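Local coordinates for protein (CD58) (Homo sapiens, PDB 1CCZ) that binds the T-lymphocyte receptor CD2 through its extracellular region, and so probably helps immune cells adhere to one another, at residues Leu122-Tyr125 with His130-Ser133. Numbering follows the deposited sequence. Where two conformers were deposited one is given.
Sequences LKLY and HLRS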
loop_
_atom_site.group_PDB
_atom_site.type_symbol
_atom_site.label_atom_id
_atom_site.label_comp_id
_atom_site.label_asym_id
_atom_site.label_seq_id
_atom_site.Cartn_x
_atom_site.Cartn_y
_atom_site.Cartn_z
ATOM N N LEU A 122 -2.111 6.711 12.621
ATOM C CA LEU A 122 -2.920 6.240 13.740
ATOM C C LEU A 122 -4.046 7.270 13.875
ATOM O O LEU A 122 -3.801 8.486 13.788
ATOM C CB LEU A 122 -2.092 6.204 15.025
ATOM C CG LEU A 122 -1.062 5.071 15.117
ATOM C CD1 LEU A 122 -0.304 5.188 16.435
ATOM C CD2 LEU A 122 -1.761 3.707 15.001
ATOM N N LYS A 123 -5.274 6.797 14.063
ATOM C CA LYS A 123 -6.420 7.685 14.213
ATOM C C LYS A 123 -7.113 7.347 15.528
ATOM O O LYS A 123 -7.365 6.174 15.809
ATOM C CB LYS A 123 -7.370 7.478 13.050
ATOM C CG LYS A 123 -6.718 7.753 11.725
ATOM C CD LYS A 123 -7.664 7.403 10.620
ATOM C CE LYS A 123 -7.997 8.624 9.795
ATOM N NZ LYS A 123 -7.246 8.658 8.487
ATOM N N LEU A 124 -7.405 8.360 16.342
ATOM C CA LEU A 124 -8.043 8.124 17.632
ATOM C C LEU A 124 -9.472 8.653 17.695
ATOM O O LEU A 124 -9.764 9.756 17.217
ATOM C CB LEU A 124 -7.214 8.757 18.742
ATOM C CG LEU A 124 -7.636 8.468 20.181
ATOM C CD1 LEU A 124 -7.419 7.013 20.523
ATOM C CD2 LEU A 124 -6.832 9.360 21.110
ATOM N N TYR A 125 -10.355 7.847 18.284
ATOM C CA TYR A 125 -11.768 8.197 18.451
ATOM C C TYR A 125 -12.236 7.937 19.880
ATOM O O TYR A 125 -11.726 7.051 20.555
ATOM C CB TYR A 125 -12.641 7.367 17.512
ATOM C CG TYR A 125 -12.195 7.389 16.077
ATOM C CD1 TYR A 125 -11.140 6.584 15.641
ATOM C CD2 TYR A 125 -12.849 8.190 15.138
ATOM C CE1 TYR A 125 -10.749 6.567 14.293
ATOM C CE2 TYR A 125 -12.469 8.189 13.792
ATOM C CZ TYR A 125 -11.423 7.371 13.380
ATOM O OH TYR A 125 -11.068 7.338 12.055
ATOM N N HIS A 130 -13.818 11.866 16.229
ATOM C CA HIS A 130 -12.447 11.669 15.768
ATOM C C HIS A 130 -11.613 12.750 16.444
ATOM O O HIS A 130 -11.715 13.922 16.087
ATOM C CB HIS A 130 -12.389 11.824 14.251
ATOM C CG HIS A 130 -11.000 11.827 13.694
ATOM N ND1 HIS A 130 -9.985 11.061 14.219
ATOM C CD2 HIS A 130 -10.457 12.507 12.659
ATOM C CE1 HIS A 130 -8.875 11.267 13.535
ATOM N NE2 HIS A 130 -9.134 12.140 12.581
ATOM N N LEU A 131 -10.786 12.356 17.414
ATOM C CA LEU A 131 -9.967 13.292 18.193
ATOM C C LEU A 131 -8.673 13.749 17.542
ATOM O O LEU A 131 -8.297 14.908 17.661
ATOM C CB LEU A 131 -9.643 12.694 19.570
ATOM C CG LEU A 131 -10.838 12.275 20.447
ATOM C CD1 LEU A 131 -10.338 11.554 21.699
ATOM C CD2 LEU A 131 -11.635 13.499 20.844
ATOM N N ARG A 132 -7.971 12.823 16.896
ATOM C CA ARG A 132 -6.725 13.151 16.219
ATOM C C ARG A 132 -6.173 12.042 15.330
ATOM O O ARG A 132 -6.611 10.904 15.402
ATOM C CB ARG A 132 -5.664 13.640 17.226
ATOM C CG ARG A 132 -5.133 12.681 18.274
ATOM C CD ARG A 132 -3.944 13.367 19.004
ATOM N NE ARG A 132 -2.929 13.795 18.012
ATOM C CZ ARG A 132 -1.600 13.788 18.166
ATOM N NH1 ARG A 132 -0.998 13.376 19.271
ATOM N NH2 ARG A 132 -0.851 14.203 17.175
ATOM N N SER A 133 -5.265 12.423 14.432
ATOM C CA SER A 133 -4.592 11.518 13.498
ATOM C C SER A 133 -3.131 11.936 13.491
ATOM O O SER A 133 -2.817 13.117 13.619
ATOM C CB SER A 133 -5.143 11.661 12.093
ATOM O OG SER A 133 -6.479 11.217 12.035
#
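L124 and R132 pair across this hairpin through one nearly straight backbone bond, L124 N to R132 O at 2.8 Å with 172° at the hydrogen. The carbonyl of the same residue, L124 O, accepts two donors from opposite faces of its plane: L131 N at 2.8 Å, and the ring nitrogen H130 ND1, longer at 3.3 Å and well above that plane. Both L131 and R132 face L124, and the pairing slips by one residue before Y125 meets H130, which defines a classic beta bulge. It lies in strand 129-134, an outermost strand of the four-stranded antiparallel sheet in the immunoglobulin C2-set domain, beside strand 121-126. The close-packed side is that of L124, buried and losing 73 Å² to the partner strand, with M139 and Y141 of strand 138-142 against it; across the hairpin its CD2 meets L131 CD1 at 4.2 Å, the two leucines crossing at a slant. The other face, bearing K123, Y125, H130 and S133, is more open, with H130 itself exposed. There H130 CG stands anti to its own N (chi1 172°), which brings ND1 over the rim of one face of the Y125 ring, the two ring planes inclined at 35°. Y125 CE2 also touches H130 CB at 3.7 Å. K123 runs alongside the S133 hydroxyl, its CG 3.5 Å and its CE 3.7 Å from S133 OG, and its NZ forms a salt bridge with E121.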